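Local atomic coordinates of pyrethroid hydrolase (Sphingobium faniae, PDB entry 5Y5R), a protein that hydrolyses the ester bond of pyrethroid insecticides such as permethrin and cypermethrin, releasing an alcohol and a cyclopropanecarboxylic acid. Residues D20-V23 with P24-A28; R59-A62 with D63-R67; P108-T111 with P112-V116; S146-E149 with R150-E153; V204-I207 with A208-R211. One frame throughout, in Å; residues are numbered along the deposited sequence.

Contact 1 of 5, residues D20-V23 with P24-A28; sequences DAVV and PLLEA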
loop_
_atom_site.group_PDB
_atom_site.type_symbol
_atom_site.label_atom_id
_atom_site.label_comp_id
_atom_site.label_asym_id
_atom_site.label_seq_id
_atom_site.Cartn_x
_atom_site.Cartn_y
_atom_site.Cartn_z
ATOM N N ASP A 20 -3.863 9.889 -8.507
ATOM C CA ASP A 20 -4.005 11.187 -9.159
ATOM C C ASP A 20 -5.113 12.041 -8.548
ATOM O O ASP A 20 -5.030 13.273 -8.584
ATOM C CB ASP A 20 -4.271 10.996 -10.652
ATOM C CG ASP A 20 -3.015 10.771 -11.434
ATOM O OD1 ASP A 20 -1.904 10.860 -10.848
ATOM O OD2 ASP A 20 -3.134 10.521 -12.655
ATOM N N ALA A 21 -6.134 11.435 -7.945
ATOM C CA ALA A 21 -7.171 12.286 -7.373
ATOM C C ALA A 21 -6.783 12.841 -6.007
ATOM O O ALA A 21 -7.311 13.873 -5.588
ATOM C CB ALA A 21 -8.478 11.503 -7.255
ATOM N N VAL A 22 -5.807 12.231 -5.353
ATOM C CA VAL A 22 -5.416 12.604 -4.011
ATOM C C VAL A 22 -4.256 13.595 -3.990
ATOM O O VAL A 22 -4.188 14.449 -3.102
ATOM C CB VAL A 22 -5.086 11.297 -3.254
ATOM C CG1 VAL A 22 -4.731 11.567 -1.835
ATOM C CG2 VAL A 22 -6.310 10.402 -3.270
ATOM N N VAL A 23 -3.343 13.517 -4.953
ATOM C CA VAL A 23 -2.111 14.298 -4.885
ATOM C C VAL A 23 -2.358 15.806 -4.767
ATOM O O VAL A 23 -1.874 16.428 -3.804
ATOM C CB VAL A 23 -1.219 13.964 -6.086
ATOM C CG1 VAL A 23 -0.122 14.997 -6.216
ATOM C CG2 VAL A 23 -0.647 12.552 -5.902
ATOM N N PRO A 24 -3.107 16.437 -5.680
ATOM C CA PRO A 24 -3.339 17.880 -5.539
ATOM C C PRO A 24 -4.032 18.266 -4.243
ATOM O O PRO A 24 -3.760 19.360 -3.721
ATOM C CB PRO A 24 -4.199 18.215 -6.765
ATOM C CG PRO A 24 -4.847 16.905 -7.151
ATOM C CD PRO A 24 -3.795 15.900 -6.875
ATOM N N LEU A 25 -4.903 17.402 -3.694
ATOM C CA LEU A 25 -5.595 17.769 -2.456
ATOM C C LEU A 25 -4.625 17.894 -1.288
ATOM O O LEU A 25 -4.731 18.833 -0.487
ATOM C CB LEU A 25 -6.691 16.764 -2.122
ATOM C CG LEU A 25 -7.760 16.680 -3.207
ATOM C CD1 LEU A 25 -8.760 15.586 -2.886
ATOM C CD2 LEU A 25 -8.413 18.027 -3.427
ATOM N N LEU A 26 -3.669 16.974 -1.178
ATOM C CA LEU A 26 -2.634 17.091 -0.149
ATOM C C LEU A 26 -1.685 18.258 -0.442
ATOM O O LEU A 26 -1.220 18.932 0.489
ATOM C CB LEU A 26 -1.873 15.759 -0.024
ATOM C CG LEU A 26 -2.667 14.541 0.485
ATOM C CD1 LEU A 26 -1.899 13.229 0.318
ATOM C CD2 LEU A 26 -3.032 14.713 1.928
ATOM N N GLU A 27 -1.401 18.528 -1.721
ATOM C CA GLU A 27 -0.587 19.692 -2.077
ATOM C C GLU A 27 -1.231 20.995 -1.617
ATOM O O GLU A 27 -0.528 21.966 -1.323
ATOM C CB GLU A 27 -0.314 19.702 -3.580
ATOM C CG GLU A 27 0.764 18.696 -3.953
ATOM C CD GLU A 27 1.008 18.536 -5.442
ATOM O OE1 GLU A 27 0.124 18.900 -6.260
ATOM O OE2 GLU A 27 2.107 18.018 -5.781
ATOM N N ALA A 28 -2.561 21.049 -1.578
ATOM C CA ALA A 28 -3.246 22.217 -1.042
ATOM C C ALA A 28 -3.054 22.343 0.469
ATOM O O ALA A 28 -3.134 23.451 1.010
ATOM C CB ALA A 28 -4.741 22.144 -1.372
#
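Val22 and Leu26 lie side by side and point the same way, one helical turn apart, with Val22 CG1 3.9 Å from Leu26 CD1. The valine methyl reaches forward along the chain because it stands anti to its own backbone nitrogen (chi1 -177°), which leaves CG2 on the N-terminal side. Val23 and Glu27 form the next i to i+4 pair. Here the carboxylate lies beside the valine methyl, Glu27 OE2 3.8 Å from Val23 CG1 in a van der Waals contact, while the CB and CG methylenes of the glutamate lie near Val23 O. Beneath these pairs the backbone closes its first regular turns: Leu26 N donates to Val22 O at 3.2 Å and Glu27 N to Val23 O at 3.0 Å. Residues 20-23 lead out of the loop that follows strand 3-9 into helix 23-28, which precedes strand 32-34 in the alpha/beta hydrolase fold. Pro24 suits this first turn, where its nitrogen needs no acceptor; its ring packs back against the chain, with CD 3.4 Å from Asp20 O and a tight 3.3 Å from Val23 CB. Leu25 CD1 lies 3.5 Å from Ala21 O. Farther out, Leu25 also rests on Glu238 and Ala241 of helix 237-249, and Pro237 touches Ala21 and Val22. Val33 of strand 32-34 touches Val23, Leu26 and Glu27.

Contact 2 of 5, residues R59-A62 with D63-R67; sequences RPVA and DILAR
Val61 and Leu65 stand side by side on one face of the helix and point the same way, Val61 CG1 meeting Leu65 CD1 at 3.9 Å. With CG1 anti to the valine nitrogen (chi1 172°), that methyl leans toward the following turn, where it meets the leucine branch. The backbone bond from Leu65 N to Val61 O, 2.8 Å, runs beneath the pair. Both side chains are buried against the central parallel sheet of the alpha/beta hydrolase fold: they touch Ile7 of strand 3-9, and Leu65 also reaches Ser72 and Leu74 of strand 71-77. Ile64 sits at the flank of this face, its CG1 3.5 Å from Pro60 O, and shares Ile7 and Pro36 with Val61. On the solvent side, Arg59 and Asp63 cross at a slant. The planes of their charged groups are nearly parallel (20° apart), yet no salt bridge forms, since Arg59 NE stays 5.7 Å from Asp63 OD1. The arginine chain bends at chi3 and carries its guanidinium away from the carboxylate, toward a long, weak ion pair with Glu55; what meets Asp63 OD1 is the methylene Arg59 CG, at 3.8 Å. Asp63 N is bonded to Arg59 O at 2.9 Å.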
loop_
_atom_site.group_PDB
_atom_site.type_symbol
_atom_site.label_atom_id
_atom_site.label_comp_id
_atom_site.label_asym_id
_atom_site.label_seq_id
_atom_site.Cartn_x
_atom_site.Cartn_y
_atom_site.Cartn_z
ATOM N N ARG A 59 13.517 1.110 -3.873
ATOM C CA ARG A 59 14.574 2.106 -4.027
ATOM C C ARG A 59 14.079 3.435 -4.598
ATOM O O ARG A 59 14.602 4.488 -4.205
ATOM C CB ARG A 59 15.704 1.519 -4.896
ATOM C CG ARG A 59 16.978 2.365 -4.969
ATOM C CD ARG A 59 18.193 1.484 -5.233
ATOM N NE ARG A 59 18.246 0.859 -6.555
ATOM C CZ ARG A 59 18.930 -0.258 -6.810
ATOM N NH1 ARG A 59 19.585 -0.882 -5.821
ATOM N NH2 ARG A 59 18.945 -0.766 -8.040
ATOM N N PRO A 60 13.048 3.465 -5.448
ATOM C CA PRO A 60 12.492 4.772 -5.824
ATOM C C PRO A 60 12.001 5.606 -4.652
ATOM O O PRO A 60 12.011 6.832 -4.752
ATOM C CB PRO A 60 11.355 4.406 -6.784
ATOM C CG PRO A 60 11.780 3.128 -7.388
ATOM C CD PRO A 60 12.564 2.397 -6.348
ATOM N N VAL A 61 11.532 4.997 -3.563
ATOM C CA VAL A 61 11.132 5.782 -2.398
ATOM C C VAL A 61 12.338 6.197 -1.581
ATOM O O VAL A 61 12.441 7.354 -1.158
ATOM C CB VAL A 61 10.140 4.989 -1.541
ATOM C CG1 VAL A 61 9.875 5.719 -0.219
ATOM C CG2 VAL A 61 8.875 4.733 -2.340
ATOM N N ALA A 62 13.298 5.283 -1.403
ATOM C CA ALA A 62 14.500 5.630 -0.662
ATOM C C ALA A 62 15.178 6.825 -1.313
ATOM O O ALA A 62 15.706 7.702 -0.619
ATOM C CB ALA A 62 15.454 4.435 -0.592
ATOM N N ASP A 63 15.142 6.878 -2.653
ATOM C CA ASP A 63 15.634 8.041 -3.385
ATOM C C ASP A 63 14.897 9.318 -2.981
ATOM O O ASP A 63 15.527 10.356 -2.763
ATOM C CB ASP A 63 15.488 7.835 -4.893
ATOM C CG ASP A 63 16.260 6.626 -5.427
ATOM O OD1 ASP A 63 17.237 6.171 -4.785
ATOM O OD2 ASP A 63 15.899 6.156 -6.530
ATOM N N ILE A 64 13.560 9.269 -2.905
ATOM C CA ILE A 64 12.799 10.473 -2.577
ATOM C C ILE A 64 13.115 10.908 -1.155
ATOM O O ILE A 64 13.433 12.075 -0.898
ATOM C CB ILE A 64 11.284 10.241 -2.743
ATOM C CG1 ILE A 64 10.879 10.113 -4.212
ATOM C CG2 ILE A 64 10.489 11.446 -2.124
ATOM C CD1 ILE A 64 9.427 9.746 -4.381
ATOM N N LEU A 65 13.092 9.951 -0.222
ATOM C CA LEU A 65 13.389 10.237 1.177
ATOM C C LEU A 65 14.782 10.832 1.337
ATOM O O LEU A 65 15.033 11.594 2.278
ATOM C CB LEU A 65 13.267 8.964 2.024
ATOM C CG LEU A 65 11.915 8.285 2.264
ATOM C CD1 LEU A 65 12.054 6.850 2.854
ATOM C CD2 LEU A 65 11.105 9.143 3.170
ATOM N N ALA A 66 15.701 10.469 0.445
ATOM C CA ALA A 66 17.062 10.976 0.509
ATOM C C ALA A 66 17.099 12.492 0.362
ATOM O O ALA A 66 17.841 13.172 1.081
ATOM C CB ALA A 66 17.900 10.317 -0.588
ATOM N N ARG A 67 16.315 13.039 -0.562
ATOM C CA ARG A 67 16.380 14.461 -0.877
ATOM C C ARG A 67 15.262 15.261 -0.228
ATOM O O ARG A 67 15.095 16.442 -0.544
ATOM C CB ARG A 67 16.365 14.665 -2.391
ATOM C CG ARG A 67 15.521 13.637 -3.120
ATOM C CD ARG A 67 15.344 14.004 -4.605
ATOM N NE ARG A 67 14.059 14.625 -4.896
ATOM C CZ ARG A 67 13.884 15.543 -5.849
ATOM N NH1 ARG A 67 12.694 16.065 -6.070
ATOM N NH2 ARG A 67 14.905 15.977 -6.573
#

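Contact 3 of 5, residues P108-T111 with P112-V116; sequences PGVT and PETFV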
loop_
_atom_site.group_PDB
_atom_site.type_symbol
_atom_site.label_atom_id
_atom_site.label_comp_id
_atom_site.label_asym_id
_atom_site.label_seq_id
_atom_site.Cartn_x
_atom_site.Cartn_y
_atom_site.Cartn_z
ATOM N N PRO A 108 6.532 -7.824 12.954
ATOM C CA PRO A 108 7.928 -8.152 12.638
ATOM C C PRO A 108 8.158 -9.650 12.470
ATOM O O PRO A 108 7.783 -10.455 13.317
ATOM C CB PRO A 108 8.685 -7.596 13.849
ATOM C CG PRO A 108 7.766 -6.377 14.279
ATOM C CD PRO A 108 6.428 -7.025 14.197
ATOM N N GLY A 109 8.799 -10.028 11.367
ATOM C CA GLY A 109 9.079 -11.434 11.151
ATOM C C GLY A 109 7.983 -12.206 10.460
ATOM O O GLY A 109 8.140 -13.419 10.238
ATOM N N VAL A 110 6.874 -11.557 10.128
ATOM C CA VAL A 110 5.728 -12.191 9.493
ATOM C C VAL A 110 5.675 -11.726 8.051
ATOM O O VAL A 110 5.880 -10.539 7.771
ATOM C CB VAL A 110 4.419 -11.862 10.226
ATOM C CG1 VAL A 110 3.252 -12.681 9.653
ATOM C CG2 VAL A 110 4.594 -12.184 11.671
ATOM N N THR A 111 5.456 -12.656 7.147
ATOM C CA THR A 111 5.368 -12.222 5.761
ATOM C C THR A 111 3.925 -11.959 5.388
ATOM O O THR A 111 3.001 -12.498 6.008
ATOM C CB THR A 111 5.941 -13.286 4.830
ATOM O OG1 THR A 111 5.153 -14.458 4.985
ATOM C CG2 THR A 111 7.351 -13.600 5.223
ATOM N N PRO A 112 3.700 -11.152 4.354
ATOM C CA PRO A 112 2.326 -10.919 3.889
ATOM C C PRO A 112 1.577 -12.182 3.530
ATOM O O PRO A 112 0.342 -12.191 3.640
ATOM C CB PRO A 112 2.535 -10.018 2.667
ATOM C CG PRO A 112 3.804 -9.316 2.955
ATOM C CD PRO A 112 4.665 -10.259 3.678
ATOM N N GLU A 113 2.266 -13.250 3.093
ATOM C CA GLU A 113 1.517 -14.432 2.661
ATOM C C GLU A 113 0.676 -15.008 3.803
ATOM O O GLU A 113 -0.366 -15.616 3.538
ATOM C CB GLU A 113 2.435 -15.524 2.070
ATOM C CG GLU A 113 3.901 -15.459 2.382
ATOM C CD GLU A 113 4.718 -16.478 1.611
ATOM O OE1 GLU A 113 4.120 -17.423 1.045
ATOM O OE2 GLU A 113 5.967 -16.358 1.599
ATOM N N THR A 114 1.052 -14.751 5.075
ATOM C CA THR A 114 0.248 -15.196 6.219
ATOM C C THR A 114 -1.211 -14.792 6.098
ATOM O O THR A 114 -2.111 -15.580 6.399
ATOM C CB THR A 114 0.792 -14.626 7.546
ATOM O OG1 THR A 114 2.094 -15.152 7.830
ATOM C CG2 THR A 114 -0.168 -14.895 8.723
ATOM N N PHE A 115 -1.476 -13.573 5.639
ATOM C CA PHE A 115 -2.848 -13.086 5.624
ATOM C C PHE A 115 -3.552 -13.230 4.286
ATOM O O PHE A 115 -4.772 -13.051 4.225
ATOM C CB PHE A 115 -2.845 -11.631 6.098
ATOM C CG PHE A 115 -2.419 -11.502 7.524
ATOM C CD1 PHE A 115 -3.293 -11.812 8.541
ATOM C CD2 PHE A 115 -1.123 -11.139 7.835
ATOM C CE1 PHE A 115 -2.918 -11.705 9.836
ATOM C CE2 PHE A 115 -0.729 -11.055 9.129
ATOM C CZ PHE A 115 -1.631 -11.354 10.142
ATOM N N VAL A 116 -2.810 -13.530 3.227
ATOM C CA VAL A 116 -3.385 -13.762 1.903
ATOM C C VAL A 116 -3.839 -15.197 1.748
ATOM O O VAL A 116 -4.883 -15.475 1.149
ATOM C CB VAL A 116 -2.348 -13.379 0.837
ATOM C CG1 VAL A 116 -2.714 -13.965 -0.512
ATOM C CG2 VAL A 116 -2.223 -11.841 0.777
#
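This is a turn at the start of a short helix: the loop after strand 95-101 passes through Val110 and Thr111 and enters helix 113-116, beside the ligand pocket of the alpha/beta hydrolase fold, where Val116 touches the bound pyrethroid. The carbonyl of Thr111 takes the amide of Thr114, with Thr114 N 3.1 Å from Thr111 O, and the donor lies 47° out of the carbonyl plane. Pro112 follows at the corner, its ring nitrogen having no hydrogen to donate. Against the hydroxyl of Thr114 packs a methyl: Val110 CG1, 3.3 Å from Thr114 OG1, the two side chains crossing at about a right angle. That methyl stands anti to the valine nitrogen (chi1 -173°), which brings it also within 4.3 Å of Phe115 CE2. Thr114 CG2 lies over the centre of the Phe115 ring, 3.9 Å above its plane, while Met213 and Glu216 of helix 207-216 touch the ring from elsewhere in the fold. Thr111 OG1, meanwhile, meets a methylene, Glu113 CG, at 3.1 Å. Thr114 OG1 also comes to 3.3 Å of Thr111 O, a weak approach whose proton is not settled, which implies that the turn is held across the contact mainly by one backbone bond, with apolar packing beside it.

Contact 4 of 5, residues S146-E149 with R150-E153; sequences SRLE and RLRE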
loop_
_atom_site.group_PDB
_atom_site.type_symbol
_atom_site.label_atom_id
_atom_site.label_comp_id
_atom_site.label_asym_id
_atom_site.label_seq_id
_atom_site.Cartn_x
_atom_site.Cartn_y
_atom_site.Cartn_z
ATOM N N SER A 146 -9.830 -13.458 -18.478
ATOM C CA SER A 146 -11.064 -14.063 -18.941
ATOM C C SER A 146 -12.289 -13.549 -18.185
ATOM O O SER A 146 -13.403 -13.740 -18.669
ATOM C CB SER A 146 -10.964 -15.591 -18.815
ATOM O OG SER A 146 -10.986 -16.021 -17.446
ATOM N N ARG A 147 -12.118 -12.835 -17.067
ATOM C CA ARG A 147 -13.246 -12.393 -16.246
ATOM C C ARG A 147 -13.173 -10.876 -15.971
ATOM O O ARG A 147 -13.052 -10.421 -14.833
ATOM C CB ARG A 147 -13.305 -13.222 -14.961
ATOM C CG ARG A 147 -13.748 -14.677 -15.229
ATOM C CD ARG A 147 -13.744 -15.458 -13.920
ATOM N NE ARG A 147 -12.370 -15.825 -13.601
ATOM C CZ ARG A 147 -11.945 -16.109 -12.377
ATOM N NH1 ARG A 147 -12.804 -16.036 -11.372
ATOM N NH2 ARG A 147 -10.664 -16.421 -12.158
ATOM N N LEU A 148 -13.327 -10.080 -17.034
ATOM C CA LEU A 148 -13.096 -8.636 -16.928
ATOM C C LEU A 148 -14.072 -7.964 -15.963
ATOM O O LEU A 148 -13.659 -7.193 -15.090
ATOM C CB LEU A 148 -13.220 -8.009 -18.319
ATOM C CG LEU A 148 -12.143 -8.644 -19.204
ATOM C CD1 LEU A 148 -12.171 -8.155 -20.677
ATOM C CD2 LEU A 148 -10.778 -8.454 -18.564
ATOM N N GLU A 149 -15.369 -8.234 -16.111
ATOM C CA GLU A 149 -16.354 -7.585 -15.247
ATOM C C GLU A 149 -16.147 -7.993 -13.798
ATOM O O GLU A 149 -16.325 -7.181 -12.885
ATOM C CB GLU A 149 -17.774 -7.920 -15.704
ATOM C CG GLU A 149 -18.927 -7.422 -14.791
ATOM C CD GLU A 149 -18.946 -5.895 -14.578
ATOM O OE1 GLU A 149 -18.215 -5.179 -15.278
ATOM O OE2 GLU A 149 -19.709 -5.411 -13.711
ATOM N N ARG A 150 -15.806 -9.264 -13.561
ATOM C CA ARG A 150 -15.454 -9.682 -12.208
ATOM C C ARG A 150 -14.260 -8.893 -11.682
ATOM O O ARG A 150 -14.234 -8.495 -10.510
ATOM C CB ARG A 150 -15.134 -11.176 -12.200
ATOM C CG ARG A 150 -15.172 -11.799 -10.862
ATOM C CD ARG A 150 -16.573 -11.829 -10.322
ATOM N NE ARG A 150 -16.564 -12.205 -8.914
ATOM C CZ ARG A 150 -17.228 -11.543 -7.977
ATOM N NH1 ARG A 150 -17.970 -10.513 -8.332
ATOM N NH2 ARG A 150 -17.163 -11.919 -6.710
ATOM N N LEU A 151 -13.243 -8.685 -12.526
ATOM C CA LEU A 151 -12.070 -7.933 -12.102
ATOM C C LEU A 151 -12.448 -6.522 -11.721
ATOM O O LEU A 151 -11.938 -5.984 -10.730
ATOM C CB LEU A 151 -11.006 -7.882 -13.202
ATOM C CG LEU A 151 -10.247 -9.144 -13.558
ATOM C CD1 LEU A 151 -9.391 -8.911 -14.819
ATOM C CD2 LEU A 151 -9.390 -9.560 -12.358
ATOM N N ARG A 152 -13.321 -5.895 -12.523
ATOM C CA ARG A 152 -13.744 -4.521 -12.259
ATOM C C ARG A 152 -14.554 -4.429 -10.975
ATOM O O ARG A 152 -14.263 -3.599 -10.095
ATOM C CB ARG A 152 -14.598 -3.985 -13.406
ATOM C CG ARG A 152 -14.942 -2.485 -13.224
ATOM C CD ARG A 152 -16.177 -2.093 -14.006
ATOM N NE ARG A 152 -17.430 -2.720 -13.559
ATOM C CZ ARG A 152 -18.182 -2.260 -12.550
ATOM N NH1 ARG A 152 -17.815 -1.164 -11.893
ATOM N NH2 ARG A 152 -19.324 -2.853 -12.228
ATOM N N GLU A 153 -15.585 -5.271 -10.855
ATOM C CA GLU A 153 -16.476 -5.123 -9.712
ATOM C C GLU A 153 -15.789 -5.476 -8.409
ATOM O O GLU A 153 -16.253 -5.029 -7.355
ATOM C CB GLU A 153 -17.747 -5.950 -9.844
ATOM C CG GLU A 153 -17.555 -7.403 -10.016
ATOM C CD GLU A 153 -18.816 -8.093 -10.487
ATOM O OE1 GLU A 153 -19.753 -7.431 -10.986
ATOM O OE2 GLU A 153 -18.894 -9.312 -10.309
#
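Three consecutive i to i+4 bonds open helix 148-155: Leu151 N to Arg147 O, Arg152 N to Leu148 O and Glu153 N to Glu149 O, each 2.9 Å long, with Arg147 at the N-cap position. Across the outer face Glu149 and Arg152 run side by side in a bidentate, side-on salt bridge. Arg152 NE donates to Glu149 OE1 at 3.1 Å and Arg152 NH2 to Glu149 OE2 at 3.0 Å, both nearly straight and both meeting the carboxylate on its syn side. The oxygens lie close to the guanidinium plane, but the carboxylate is turned 31° against it. Two bends make this fit: the glutamate kinks at chi2 (58°) and the arginine at chi3 (66°). With one bond to each oxygen, the carboxylate's rotation is fixed. Glu149 OE2 also faces Glu153 OE1 at 3.4 Å, with the two carboxylate planes steeply inclined. Arg152 probably eases this approach of like charges; Arg150 NH1 is modelled very close to the other oxygen, Glu153 OE2, so the detail of that salt bridge is doubtful. Exposed Leu148 meets buried Leu151, Leu148 CD2 lying 4.0 Å from Leu151 CD1, the two slanting across each other. Arg147 turns its guanidinium elsewhere, to salt bridges with Asp144 and with Asp130 of helix 126-131. Leu131 of that same helix touches Arg147, Arg150 and Leu151; Leu151 also borders Phe145 and Met156 and contacts the bound pyrethroid, so through Leu151 helix 148-155 touches both helix 126-131 and the ligand.

Contact 5 of 5, residues V204-I207 with A208-R211; sequences VLPI and AVQR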
loop_
_atom_site.group_PDB
_atom_site.type_symbol
_atom_site.label_atom_id
_atom_site.label_comp_id
_atom_site.label_asym_id
_atom_site.label_seq_id
_atom_site.Cartn_x
_atom_site.Cartn_y
_atom_site.Cartn_z
ATOM N N VAL A 204 -11.687 -7.542 -1.457
ATOM C CA VAL A 204 -10.354 -8.082 -1.708
ATOM C C VAL A 204 -9.701 -8.447 -0.383
ATOM O O VAL A 204 -9.420 -9.618 -0.092
ATOM C CB VAL A 204 -9.518 -7.035 -2.467
ATOM C CG1 VAL A 204 -8.065 -7.457 -2.649
ATOM C CG2 VAL A 204 -10.180 -6.689 -3.783
ATOM N N LEU A 205 -9.577 -7.456 0.487
ATOM C CA LEU A 205 -9.036 -7.623 1.823
ATOM C C LEU A 205 -10.160 -7.350 2.821
ATOM O O LEU A 205 -10.456 -6.181 3.116
ATOM C CB LEU A 205 -7.869 -6.668 2.041
ATOM C CG LEU A 205 -7.230 -6.704 3.422
ATOM C CD1 LEU A 205 -6.558 -8.013 3.589
ATOM C CD2 LEU A 205 -6.242 -5.594 3.515
ATOM N N PRO A 206 -10.842 -8.384 3.318
ATOM C CA PRO A 206 -12.054 -8.180 4.129
ATOM C C PRO A 206 -11.758 -7.450 5.436
ATOM O O PRO A 206 -10.645 -7.495 5.966
ATOM C CB PRO A 206 -12.552 -9.614 4.386
ATOM C CG PRO A 206 -11.899 -10.441 3.292
ATOM C CD PRO A 206 -10.587 -9.807 3.029
ATOM N N ILE A 207 -12.758 -6.723 5.935
ATOM C CA ILE A 207 -12.531 -5.938 7.157
ATOM C C ILE A 207 -12.124 -6.829 8.325
ATOM O O ILE A 207 -11.367 -6.409 9.189
ATOM C CB ILE A 207 -13.774 -5.103 7.516
ATOM C CG1 ILE A 207 -13.430 -4.100 8.630
ATOM C CG2 ILE A 207 -14.861 -6.018 7.953
ATOM C CD1 ILE A 207 -12.240 -3.256 8.310
ATOM N N ALA A 208 -12.570 -8.082 8.350
ATOM C CA ALA A 208 -12.127 -9.006 9.396
ATOM C C ALA A 208 -10.622 -9.230 9.332
ATOM O O ALA A 208 -9.954 -9.316 10.368
ATOM C CB ALA A 208 -12.869 -10.324 9.285
ATOM N N VAL A 209 -10.074 -9.373 8.115
ATOM C CA VAL A 209 -8.633 -9.550 7.971
ATOM C C VAL A 209 -7.890 -8.277 8.319
ATOM O O VAL A 209 -6.822 -8.310 8.940
ATOM C CB VAL A 209 -8.305 -10.005 6.546
ATOM C CG1 VAL A 209 -6.817 -10.038 6.367
ATOM C CG2 VAL A 209 -8.883 -11.375 6.346
ATOM N N GLN A 210 -8.405 -7.148 7.850
ATOM C CA GLN A 210 -7.845 -5.861 8.212
ATOM C C GLN A 210 -7.740 -5.738 9.715
ATOM O O GLN A 210 -6.676 -5.404 10.247
ATOM C CB GLN A 210 -8.713 -4.747 7.641
ATOM C CG GLN A 210 -8.603 -4.608 6.144
ATOM C CD GLN A 210 -9.574 -3.612 5.604
ATOM O OE1 GLN A 210 -9.447 -2.392 5.844
ATOM N NE2 GLN A 210 -10.587 -4.111 4.908
ATOM N N ARG A 211 -8.843 -6.011 10.420
ATOM C CA ARG A 211 -8.828 -5.833 11.876
ATOM C C ARG A 211 -7.964 -6.879 12.571
ATOM O O ARG A 211 -7.429 -6.614 13.656
ATOM C CB ARG A 211 -10.257 -5.851 12.448
ATOM C CG ARG A 211 -11.110 -4.655 12.014
ATOM C CD ARG A 211 -12.617 -4.749 12.281
ATOM N NE ARG A 211 -13.248 -3.467 11.945
ATOM C CZ ARG A 211 -14.554 -3.204 11.865
ATOM N NH1 ARG A 211 -14.945 -1.986 11.508
ATOM N NH2 ARG A 211 -15.471 -4.120 12.116
#
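Leu205 and Gln210 meet where the loop after strand 194-199, which carries the charge-relay aspartate Asp202, turns into helix 207-216. The side-chain amide of Gln210 reaches back over the first turn: Gln210 NE2 donates to Leu205 O at 2.7 Å, bent to 132° at the hydrogen, with the acceptor tilted out of the amide plane. Its chain is extended beyond CG, and Gln210 CG lies 3.7 Å from Leu205 CD2. The other end of the amide, OE1, accepts from the backbone N of Ala199, so the buried group is held at both ends and links helix to strand. Pro206 is the N-cap residue, and its carbonyl O takes Gln210 N at 2.9 Å. Leu205 CD1 presses on Val209 CG1 at 3.4 Å, tighter than usual, the two side chains crossing at about a right angle. Ile207 CG1 sits over one face of the Arg211 guanidinium, 3.4 Å above its plane and offset toward the rim. CG1 is placed there by standing anti to the isoleucine nitrogen (chi1 -169°). Arg211 NE, besides, forms a salt bridge with Glu198 on strand 194-199. Asp202 OD1 accepts a hydrogen bond from Leu205 N and a weak one from Val204 N, while Val204 touches His230 and the ligand. Such a loop, carrying the acid just after a strand of the parallel sheet and running into the next helix, is characteristic of the alpha/beta hydrolase catalytic triad.

The five contacts follow one another along the chain, all in the one alpha/beta hydrolase fold. Contacts 1 and 2 belong to helices packed about the parallel sheet, with centres about 20 Å apart and no touch between them; both lie away from the charge-relay residues. Contacts 3, 4 and 5 border the bound pyrethroid, with Val116, Leu151 and Val204 respectively touching it. Of all the pairs, only contacts 3 and 5 touch, Phe115 O lying 4.2 Å from Val209 CG1, with centres about 14 Å apart. Contacts 4 and 5 come to about 7 Å at their nearest atoms. Contact 5 is also beside Asp202 and His230. Contacts 2 and 4, about 35 Å apart between centres, lie on opposite sides of the molecule's centre.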